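Local coordinates for glutamine--tRNA ligase (Saccharomyces cerevisiae, PDB 3TL4), which joins glutamine to tRNA(Gln) with ATP, and is represented here by its appended tRNA-binding domain alone, at residues 60-64 against 65-69; 75-79 against 80-84; 115-119 against 120-124. One frame throughout, in Å; residues are numbered along the deposited sequence.

Contact 1: residues 60-64 against 65-69; sequences SFVKG and TDLPK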
ATOM      1  N   SER A  60       1.802  -6.180  12.485  1.00 20.82           N
ATOM      2  CA  SER A  60       3.221  -5.853  12.580  1.00 25.57           C
ATOM      3  C   SER A  60       3.413  -4.378  12.980  1.00 32.11           C
ATOM      4  O   SER A  60       4.451  -4.011  13.542  1.00 35.09           O
ATOM      5  CB  SER A  60       3.960  -6.215  11.284  1.00 25.77           C
ATOM      6  OG  SER A  60       3.837  -5.195  10.313  1.00 33.51           O
ATOM      7  N   PHE A  61       2.396  -3.551  12.713  1.00 25.64           N
ATOM      8  CA  PHE A  61       2.391  -2.146  13.126  1.00 21.23           C
ATOM      9  C   PHE A  61       2.007  -2.007  14.604  1.00 23.77           C
ATOM     10  O   PHE A  61       2.599  -1.225  15.338  1.00 26.49           O
ATOM     11  CB  PHE A  61       1.375  -1.365  12.307  1.00 24.40           C
ATOM     12  CG  PHE A  61       1.678  -1.307  10.850  1.00 27.05           C
ATOM     13  CD1 PHE A  61       2.980  -1.188  10.402  1.00 31.52           C
ATOM     14  CD2 PHE A  61       0.655  -1.368   9.929  1.00 28.41           C
ATOM     15  CE1 PHE A  61       3.246  -1.132   9.061  1.00 36.39           C
ATOM     16  CE2 PHE A  61       0.910  -1.304   8.583  1.00 34.60           C
ATOM     17  CZ  PHE A  61       2.207  -1.189   8.143  1.00 36.57           C
ATOM     18  N   VAL A  62       0.996  -2.763  15.018  1.00 21.05           N
ATOM     19  CA  VAL A  62       0.498  -2.733  16.389  1.00 27.25           C
ATOM     20  C   VAL A  62       1.500  -3.356  17.362  1.00 30.14           C
ATOM     21  O   VAL A  62       1.680  -2.854  18.469  1.00 30.70           O
ATOM     22  CB  VAL A  62      -0.850  -3.472  16.495  1.00 33.32           C
ATOM     23  CG1 VAL A  62      -1.288  -3.589  17.941  1.00 31.99           C
ATOM     24  CG2 VAL A  62      -1.905  -2.763  15.667  1.00 28.57           C
ATOM     25  N   LYS A  63       2.132  -4.447  16.922  1.00 27.20           N
ATOM     26  CA  LYS A  63       3.220  -5.163  17.620  1.00 33.39           C
ATOM     27  C   LYS A  63       3.096  -5.284  19.138  1.00 37.43           C
ATOM     28  O   LYS A  63       3.959  -4.825  19.897  1.00 37.98           O
ATOM     29  CB  LYS A  63       4.618  -4.655  17.191  1.00 35.43           C
ATOM     30  CG  LYS A  63       4.845  -3.158  17.384  1.00 42.22           C
ATOM     31  CD  LYS A  63       6.065  -2.645  16.606  1.00 43.07           C
ATOM     32  CE  LYS A  63       6.128  -1.105  16.611  1.00 44.36           C
ATOM     33  NZ  LYS A  63       7.096  -0.522  17.590  1.00 46.52           N
ATOM     34  N   GLY A  64       2.011  -5.924  19.562  1.00 37.34           N
ATOM     35  CA  GLY A  64       1.793  -6.245  20.956  1.00 37.27           C
ATOM     36  C   GLY A  64       1.091  -5.169  21.754  1.00 38.07           C
ATOM     37  O   GLY A  64       0.620  -5.427  22.857  1.00 40.25           O
ATOM     38  N   THR A  65       1.014  -3.964  21.202  1.00 39.24           N
ATOM     39  CA  THR A  65       0.395  -2.843  21.909  1.00 49.19           C
ATOM     40  C   THR A  65      -1.109  -2.749  21.671  1.00 48.38           C
ATOM     41  O   THR A  65      -1.609  -3.202  20.653  1.00 54.15           O
ATOM     42  CB  THR A  65       1.029  -1.512  21.486  1.00 57.33           C
ATOM     43  OG1 THR A  65       2.441  -1.559  21.726  1.00 63.50           O
ATOM     44  CG2 THR A  65       0.421  -0.370  22.279  1.00 58.59           C
ATOM     45  N   ASP A  66      -1.835  -2.154  22.607  1.00 48.40           N
ATOM     46  CA  ASP A  66      -3.264  -1.963  22.412  1.00 52.77           C
ATOM     47  C   ASP A  66      -3.545  -0.675  21.661  1.00 45.47           C
ATOM     48  O   ASP A  66      -3.086   0.397  22.060  1.00 45.97           O
ATOM     49  CB  ASP A  66      -4.014  -1.974  23.740  1.00 65.28           C
ATOM     50  CG  ASP A  66      -4.386  -3.374  24.180  1.00 77.88           C
ATOM     51  OD1 ASP A  66      -4.535  -4.251  23.298  1.00 74.80           O
ATOM     52  OD2 ASP A  66      -4.528  -3.596  25.404  1.00 86.45           O
ATOM     53  N   LEU A  67      -4.301  -0.794  20.569  1.00 33.87           N
ATOM     54  CA  LEU A  67      -4.689   0.363  19.770  1.00 34.29           C
ATOM     55  C   LEU A  67      -6.201   0.573  19.856  1.00 35.09           C
ATOM     56  O   LEU A  67      -6.976  -0.259  19.375  1.00 32.48           O
ATOM     57  CB  LEU A  67      -4.261   0.173  18.312  1.00 34.40           C
ATOM     58  CG  LEU A  67      -4.481   1.322  17.326  1.00 34.93           C
ATOM     59  CD1 LEU A  67      -3.507   2.459  17.582  1.00 28.60           C
ATOM     60  CD2 LEU A  67      -4.328   0.808  15.906  1.00 39.26           C
ATOM     61  N   PRO A  68      -6.632   1.680  20.490  1.00 36.38           N
ATOM     62  CA  PRO A  68      -8.072   1.970  20.528  1.00 27.32           C
ATOM     63  C   PRO A  68      -8.630   2.096  19.106  1.00 27.07           C
ATOM     64  O   PRO A  68      -7.931   2.603  18.229  1.00 26.73           O
ATOM     65  CB  PRO A  68      -8.136   3.309  21.265  1.00 28.06           C
ATOM     66  CG  PRO A  68      -6.883   3.331  22.109  1.00 32.51           C
ATOM     67  CD  PRO A  68      -5.844   2.659  21.264  1.00 33.24           C
ATOM     68  N   LYS A  69      -9.854   1.619  18.886  1.00 21.68           N
ATOM     69  CA  LYS A  69     -10.491   1.658  17.575  1.00 26.39           C
ATOM     70  C   LYS A  69      -9.729   0.873  16.485  1.00 28.60           C
ATOM     71  O   LYS A  69      -9.889   1.155  15.306  1.00 20.70           O
ATOM     72  CB  LYS A  69     -10.705   3.111  17.121  1.00 28.04           C
ATOM     73  CG  LYS A  69     -11.744   3.893  17.928  1.00 26.92           C
ATOM     74  CD  LYS A  69     -13.153   3.381  17.703  1.00 28.34           C
ATOM     75  CE  LYS A  69     -14.199   4.206  18.465  1.00 32.41           C
ATOM     76  NZ  LYS A  69     -14.465   5.553  17.874  1.00 30.11           N
TER
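The flat group in this turn is the carbonyl of Val62. Thr65 N comes to it from above the carbonyl plane, 45° out of it, and not on a lone pair. The hydrogen bond from Thr65 N to Val62 O is 3.0 Å long and fairly straight, with an angle of 157° at the hydrogen. The side chain of Thr65 gathers on the same oxygen, with CB 3.4 Å from Val62 O. Its hydroxyl lies near as well. Thr65 OG1 is turned away from its own carbonyl carbon and lies beside Thr65 N; at 3.6 Å from Val62 O it is in contact, with no hydrogen bond assigned.

Residues Val62 to Thr65 make a type I' beta turn, which comes at the end of helix 49-62 and turns the chain aside. Lys63 is the first residue to leave the helix and has positive phi. Gly64 also has positive phi, and it carries no side chain to press on the carbonyl O of Lys63. The side chain of Lys63 starts away from the following residues and takes little part in the turn.

Beyond Thr65 the chain runs extended. Leu67 points its CB toward the helix end. CG is anti to the backbone N (chi1 -175°), and CD2 is the methyl that reaches the helix. Leu67 CD2 meets Val62 CG2 at 4.3 Å, a loose apolar touch.

Helix 28-39 borders the turn: Ser33 OG is hydrogen-bonded to Gly64 N, and Val62 also touches Ser33. On helix 85-98, Phe92 receives both Leu67 and the ring of Phe61.

Contact 2: residues 75-79 against 80-84; sequences NGIIN and GDLKT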
ATOM      1  N   ASN A  75     -12.008  -3.795   9.935  1.00 21.03           N
ATOM      2  CA  ASN A  75     -13.216  -3.771   9.115  1.00 22.97           C
ATOM      3  C   ASN A  75     -12.938  -3.224   7.714  1.00 24.13           C
ATOM      4  O   ASN A  75     -13.496  -3.694   6.727  1.00 27.47           O
ATOM      5  CB  ASN A  75     -14.316  -2.945   9.787  1.00 28.99           C
ATOM      6  CG  ASN A  75     -14.797  -3.557  11.101  1.00 36.19           C
ATOM      7  OD1 ASN A  75     -14.787  -4.781  11.288  1.00 42.57           O
ATOM      8  ND2 ASN A  75     -15.235  -2.699  12.015  1.00 31.94           N
ATOM      9  N   GLY A  76     -12.061  -2.228   7.638  1.00 22.48           N
ATOM     10  CA  GLY A  76     -11.656  -1.659   6.370  1.00 20.93           C
ATOM     11  C   GLY A  76     -10.930  -2.672   5.510  1.00 29.99           C
ATOM     12  O   GLY A  76     -11.161  -2.758   4.306  1.00 34.26           O
ATOM     13  N   ILE A  77     -10.045  -3.450   6.121  1.00 28.66           N
ATOM     14  CA  ILE A  77      -9.374  -4.500   5.375  1.00 24.40           C
ATOM     15  C   ILE A  77     -10.412  -5.510   4.894  1.00 26.64           C
ATOM     16  O   ILE A  77     -10.581  -5.702   3.690  1.00 26.91           O
ATOM     17  CB  ILE A  77      -8.270  -5.202   6.215  1.00 23.69           C
ATOM     18  CG1 ILE A  77      -7.089  -4.256   6.441  1.00 21.94           C
ATOM     19  CG2 ILE A  77      -7.797  -6.467   5.532  1.00 21.42           C
ATOM     20  CD1 ILE A  77      -6.173  -4.633   7.610  1.00 14.95           C
ATOM     21  N   ILE A  78     -11.128  -6.143   5.824  1.00 26.85           N
ATOM     22  CA  ILE A  78     -12.003  -7.240   5.427  1.00 27.97           C
ATOM     23  C   ILE A  78     -13.139  -6.809   4.501  1.00 32.70           C
ATOM     24  O   ILE A  78     -13.618  -7.612   3.704  1.00 39.76           O
ATOM     25  CB  ILE A  78     -12.531  -8.089   6.610  1.00 27.24           C
ATOM     26  CG1 ILE A  78     -13.488  -7.291   7.490  1.00 30.38           C
ATOM     27  CG2 ILE A  78     -11.373  -8.670   7.401  1.00 23.86           C
ATOM     28  CD1 ILE A  78     -14.369  -8.169   8.360  1.00 32.93           C
ATOM     29  N   ASN A  79     -13.550  -5.548   4.568  1.00 31.13           N
ATOM     30  CA  ASN A  79     -14.571  -5.076   3.629  1.00 31.94           C
ATOM     31  C   ASN A  79     -14.038  -4.493   2.309  1.00 29.95           C
ATOM     32  O   ASN A  79     -14.810  -4.049   1.484  1.00 33.91           O
ATOM     33  CB  ASN A  79     -15.582  -4.130   4.306  1.00 33.91           C
ATOM     34  CG  ASN A  79     -15.158  -2.694   4.250  1.00 41.50           C
ATOM     35  OD1 ASN A  79     -14.006  -2.394   3.962  1.00 44.91           O
ATOM     36  ND2 ASN A  79     -16.087  -1.785   4.530  1.00 45.63           N
ATOM     37  N   GLY A  80     -12.723  -4.496   2.108  1.00 32.62           N
ATOM     38  CA  GLY A  80     -12.160  -4.116   0.816  1.00 34.25           C
ATOM     39  C   GLY A  80     -11.909  -2.625   0.634  1.00 35.08           C
ATOM     40  O   GLY A  80     -11.522  -2.181  -0.443  1.00 28.47           O
ATOM     41  N   ASP A  81     -12.134  -1.846   1.690  1.00 33.96           N
ATOM     42  CA  ASP A  81     -11.832  -0.419   1.662  1.00 34.19           C
ATOM     43  C   ASP A  81     -10.317  -0.176   1.623  1.00 34.69           C
ATOM     44  O   ASP A  81      -9.821   0.623   0.826  1.00 27.30           O
ATOM     45  CB  ASP A  81     -12.465   0.285   2.866  1.00 31.74           C
ATOM     46  CG  ASP A  81     -13.992   0.413   2.749  1.00 41.11           C
ATOM     47  OD1 ASP A  81     -14.539   0.278   1.621  1.00 40.59           O
ATOM     48  OD2 ASP A  81     -14.646   0.664   3.790  1.00 43.95           O
ATOM     49  N   LEU A  82      -9.590  -0.887   2.477  1.00 32.55           N
ATOM     50  CA  LEU A  82      -8.140  -0.762   2.556  1.00 29.15           C
ATOM     51  C   LEU A  82      -7.494  -1.922   1.813  1.00 34.29           C
ATOM     52  O   LEU A  82      -7.432  -3.038   2.337  1.00 32.58           O
ATOM     53  CB  LEU A  82      -7.696  -0.772   4.017  1.00 27.67           C
ATOM     54  CG  LEU A  82      -8.359   0.268   4.924  1.00 24.85           C
ATOM     55  CD1 LEU A  82      -7.907   0.080   6.353  1.00 22.71           C
ATOM     56  CD2 LEU A  82      -8.046   1.688   4.452  1.00 23.64           C
ATOM     57  N   LYS A  83      -7.012  -1.652   0.599  1.00 35.03           N
ATOM     58  CA  LYS A  83      -6.512  -2.691  -0.302  1.00 35.45           C
ATOM     59  C   LYS A  83      -4.996  -2.866  -0.291  1.00 37.26           C
ATOM     60  O   LYS A  83      -4.500  -3.904  -0.718  1.00 40.81           O
ATOM     61  CB  LYS A  83      -6.956  -2.423  -1.751  1.00 35.79           C
ATOM     62  CG  LYS A  83      -8.449  -2.325  -1.972  1.00 45.91           C
ATOM     63  CD  LYS A  83      -9.165  -3.625  -1.611  1.00 58.26           C
ATOM     64  CE  LYS A  83      -8.931  -4.717  -2.649  1.00 68.31           C
ATOM     65  NZ  LYS A  83      -9.736  -5.951  -2.387  1.00 68.68           N
ATOM     66  N   THR A  84      -4.249  -1.863   0.162  1.00 33.86           N
ATOM     67  CA  THR A  84      -2.784  -1.951   0.090  1.00 33.26           C
ATOM     68  C   THR A  84      -2.113  -1.779   1.452  1.00 30.56           C
ATOM     69  O   THR A  84      -2.732  -1.285   2.402  1.00 27.50           O
ATOM     70  CB  THR A  84      -2.190  -0.923  -0.913  1.00 32.27           C
ATOM     71  OG1 THR A  84      -2.478   0.403  -0.464  1.00 30.96           O
ATOM     72  CG2 THR A  84      -2.793  -1.104  -2.293  1.00 31.67           C
TER
HETATM   73  O   HOH W   1      -8.934  -5.435   1.504  1.00 31.01           O
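Gly76 O is gripped by two backbone N-H groups as helix 70-78 ends. Leu82 N donates to Gly76 O at 3.1 Å. This bond is almost straight at the hydrogen (175°), though the donor stands well above the carbonyl plane. Asp81 N lies 2.9 Å from Gly76 O, but its angle makes that bond weak. The same N-H has a better acceptor in the side chain of Asn79, whose OD1 is 3.0 Å from Asp81 N, an Asx turn. Asn79 has CG between its backbone N and carbonyl carbon (chi1 89°), which brings the amide over Asp81. Its other branch donates from Asn79 ND2 to Asp81 OD2 at 2.9 Å. The carboxylate oxygen is met from above its plane, and the two flat groups are 80° apart.

Ile77 O is used twice: Gly80 N donates to it at 2.9 Å, and a water bridges it to Leu82 O. On the apolar side Leu82 CD1 lies 4.1 Å from Gly76 CA, where no side chain intervenes. Leu82 CB and Ile77 CG1 touch at 4.3 Å. Helix 85-98 borders this side, with Val88 against Ile77 and Ala91 against Leu82. Gly80, with positive phi, and the bonds from Gly80 N to Ile77 O and from Asp81 N to Gly76 O make a Schellman motif, a common way for a helix to end.

Contact 3: residues 115-119 against 120-124; sequences IEITE and DQVRN
The backbone is extended through Thr118 and turns helical at Glu119, and its first helical bond, from Val122 N to Thr118 O, is nearly straight at 3.0 Å. Thr118 is the N-cap. Its OG1 sits between the backbone N and the carbonyl carbon (chi1 63°) and accepts from Gln121 N at 3.1 Å. This caps an N-H of the first turn whose other bond, to Thr118 O, is weak.

Gln121 folds its extended side chain back along the incoming extended segment. Its amide NE2 is placed to give weak bonds to Glu116 O and Thr118 OG1. The same NE2 lies 2.8 Å from Thr118 N, another donor, so the details at this end are doubtful.

Ile117 and Val122 flank the cap as a hydrophobic staple, the apolar pair that spans a helix start. Ile117 CG2 reaches Val122 CG2 at 4.0 Å and Gln121 CB at 3.7 Å, and the side chains cross at about a right angle. Leu158 and Ala161 also pack on Ile117.

Across the first turn of the helix, Glu119 and Arg123 lie side by side, pointing the same way. Glu119 OE2 makes a salt bridge to Arg123 NH1 at 3.0 Å. The oxygen comes at the edge of the guanidinium, in its plane, while the two planes are 50° apart. Arg123 NE makes a second salt bridge, to Glu173 of helix 166-178.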
ATOM      1  N   ILE A 115     -10.347   6.455  -3.520  1.00 44.00           N
ATOM      2  CA  ILE A 115      -9.499   7.103  -4.506  1.00 37.42           C
ATOM      3  C   ILE A 115      -9.049   6.091  -5.548  1.00 38.94           C
ATOM      4  O   ILE A 115      -8.338   5.133  -5.223  1.00 34.93           O
ATOM      5  CB  ILE A 115      -8.241   7.699  -3.862  1.00 38.12           C
ATOM      6  CG1 ILE A 115      -8.618   8.652  -2.731  1.00 42.02           C
ATOM      7  CG2 ILE A 115      -7.372   8.397  -4.910  1.00 33.35           C
ATOM      8  CD1 ILE A 115      -9.335   9.891  -3.199  1.00 45.23           C
ATOM      9  N   GLU A 116      -9.480   6.289  -6.793  1.00 39.44           N
ATOM     10  CA  GLU A 116      -8.919   5.528  -7.907  1.00 42.44           C
ATOM     11  C   GLU A 116      -8.360   6.429  -9.012  1.00 37.25           C
ATOM     12  O   GLU A 116      -9.110   7.061  -9.756  1.00 36.20           O
ATOM     13  CB  GLU A 116      -9.919   4.536  -8.501  1.00 51.39           C
ATOM     14  CG  GLU A 116      -9.278   3.695  -9.608  1.00 62.50           C
ATOM     15  CD  GLU A 116     -10.243   2.746 -10.294  1.00 77.96           C
ATOM     16  OE1 GLU A 116     -10.928   1.977  -9.582  1.00 84.84           O
ATOM     17  OE2 GLU A 116     -10.314   2.769 -11.547  1.00 78.24           O
ATOM     18  N   ILE A 117      -7.035   6.473  -9.101  1.00 35.60           N
ATOM     19  CA  ILE A 117      -6.344   7.210 -10.144  1.00 35.90           C
ATOM     20  C   ILE A 117      -6.269   6.371 -11.416  1.00 34.84           C
ATOM     21  O   ILE A 117      -5.688   5.287 -11.424  1.00 36.66           O
ATOM     22  CB  ILE A 117      -4.925   7.556  -9.705  1.00 34.48           C
ATOM     23  CG1 ILE A 117      -4.926   8.020  -8.246  1.00 34.98           C
ATOM     24  CG2 ILE A 117      -4.318   8.601 -10.626  1.00 31.32           C
ATOM     25  CD1 ILE A 117      -5.708   9.271  -8.005  1.00 34.90           C
ATOM     26  N   THR A 118      -6.859   6.880 -12.489  1.00 32.09           N
ATOM     27  CA  THR A 118      -6.936   6.145 -13.749  1.00 32.70           C
ATOM     28  C   THR A 118      -5.640   6.284 -14.535  1.00 35.22           C
ATOM     29  O   THR A 118      -4.866   7.209 -14.297  1.00 33.03           O
ATOM     30  CB  THR A 118      -8.082   6.675 -14.623  1.00 31.99           C
ATOM     31  OG1 THR A 118      -7.829   8.042 -14.960  1.00 41.01           O
ATOM     32  CG2 THR A 118      -9.403   6.597 -13.886  1.00 27.10           C
ATOM     33  N   GLU A 119      -5.396   5.369 -15.470  1.00 34.95           N
ATOM     34  CA  GLU A 119      -4.253   5.508 -16.365  1.00 40.04           C
ATOM     35  C   GLU A 119      -4.225   6.916 -16.977  1.00 41.38           C
ATOM     36  O   GLU A 119      -3.162   7.508 -17.177  1.00 42.35           O
ATOM     37  CB  GLU A 119      -4.302   4.459 -17.477  1.00 50.42           C
ATOM     38  CG  GLU A 119      -3.773   4.995 -18.805  1.00 62.46           C
ATOM     39  CD  GLU A 119      -3.739   3.969 -19.923  1.00 71.91           C
ATOM     40  OE1 GLU A 119      -4.242   2.840 -19.731  1.00 74.48           O
ATOM     41  OE2 GLU A 119      -3.196   4.299 -21.002  1.00 73.12           O
ATOM     42  N   ASP A 120      -5.401   7.454 -17.278  1.00 38.68           N
ATOM     43  CA  ASP A 120      -5.491   8.759 -17.911  1.00 40.30           C
ATOM     44  C   ASP A 120      -5.022   9.877 -16.978  1.00 34.69           C
ATOM     45  O   ASP A 120      -4.406  10.851 -17.403  1.00 33.74           O
ATOM     46  CB  ASP A 120      -6.924   9.002 -18.348  1.00 53.51           C
ATOM     47  CG  ASP A 120      -7.017   9.938 -19.512  1.00 63.34           C
ATOM     48  OD1 ASP A 120      -6.828   9.465 -20.651  1.00 66.94           O
ATOM     49  OD2 ASP A 120      -7.275  11.142 -19.291  1.00 68.13           O
ATOM     50  N   GLN A 121      -5.310   9.734 -15.692  1.00 29.39           N
ATOM     51  CA  GLN A 121      -4.843  10.726 -14.730  1.00 25.86           C
ATOM     52  C   GLN A 121      -3.326  10.621 -14.503  1.00 24.54           C
ATOM     53  O   GLN A 121      -2.634  11.640 -14.475  1.00 24.00           O
ATOM     54  CB  GLN A 121      -5.597  10.622 -13.404  1.00 30.10           C
ATOM     55  CG  GLN A 121      -7.119  10.571 -13.541  1.00 37.15           C
ATOM     56  CD  GLN A 121      -7.803  10.466 -12.184  1.00 40.59           C
ATOM     57  OE1 GLN A 121      -7.903  11.451 -11.454  1.00 48.18           O
ATOM     58  NE2 GLN A 121      -8.265   9.272 -11.840  1.00 30.25           N
ATOM     59  N   VAL A 122      -2.804   9.402 -14.342  1.00 21.25           N
ATOM     60  CA  VAL A 122      -1.349   9.219 -14.250  1.00 20.01           C
ATOM     61  C   VAL A 122      -0.694   9.964 -15.417  1.00 22.69           C
ATOM     62  O   VAL A 122       0.231  10.750 -15.230  1.00 26.45           O
ATOM     63  CB  VAL A 122      -0.928   7.711 -14.252  1.00 22.52           C
ATOM     64  CG1 VAL A 122       0.584   7.566 -14.258  1.00 18.20           C
ATOM     65  CG2 VAL A 122      -1.520   6.965 -13.054  1.00 14.82           C
ATOM     66  N   ARG A 123      -1.219   9.737 -16.617  1.00 26.57           N
ATOM     67  CA  ARG A 123      -0.709  10.350 -17.842  1.00 29.09           C
ATOM     68  C   ARG A 123      -0.731  11.885 -17.780  1.00 26.93           C
ATOM     69  O   ARG A 123       0.220  12.541 -18.173  1.00 25.98           O
ATOM     70  CB  ARG A 123      -1.515   9.834 -19.044  1.00 29.58           C
ATOM     71  CG  ARG A 123      -1.097  10.381 -20.402  1.00 32.78           C
ATOM     72  CD  ARG A 123      -1.537   9.437 -21.549  1.00 31.69           C
ATOM     73  NE  ARG A 123      -0.393   8.677 -22.040  1.00 42.59           N
ATOM     74  CZ  ARG A 123      -0.338   7.356 -22.107  1.00 40.20           C
ATOM     75  NH1 ARG A 123      -1.375   6.625 -21.737  1.00 34.98           N
ATOM     76  NH2 ARG A 123       0.756   6.773 -22.567  1.00 41.09           N
ATOM     77  N   ASN A 124      -1.822  12.455 -17.290  1.00 23.61           N
ATOM     78  CA  ASN A 124      -1.879  13.899 -17.103  1.00 27.11           C
ATOM     79  C   ASN A 124      -0.750  14.387 -16.207  1.00 23.24           C
ATOM     80  O   ASN A 124      -0.054  15.336 -16.549  1.00 21.11           O
ATOM     81  CB  ASN A 124      -3.231  14.340 -16.519  1.00 28.16           C
ATOM     82  CG  ASN A 124      -4.386  14.146 -17.499  1.00 41.81           C
ATOM     83  OD1 ASN A 124      -4.181  14.100 -18.718  1.00 45.72           O
ATOM     84  ND2 ASN A 124      -5.610  14.033 -16.968  1.00 41.73           N
TER

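Overall arrangement
The three contacts follow in series along the chain; none nests in or crosses another. Contact 1 closes the turn where helix 49-62 gives way to the loop before helix 70-78. Contact 2 ends helix 70-78 and leads into helix 85-98, so these two mark successive helix ends. Their centres are about 17 Å apart, and helix 85-98 touches both. After helix 104-109 a further loop reaches contact 3, which starts helix 119-132 and meets helix 166-178. Its centre is about 34 Å from that of contact 1, on the opposite side of the chain's centre. All three lie in the all-helical, non-specific RNA-binding region.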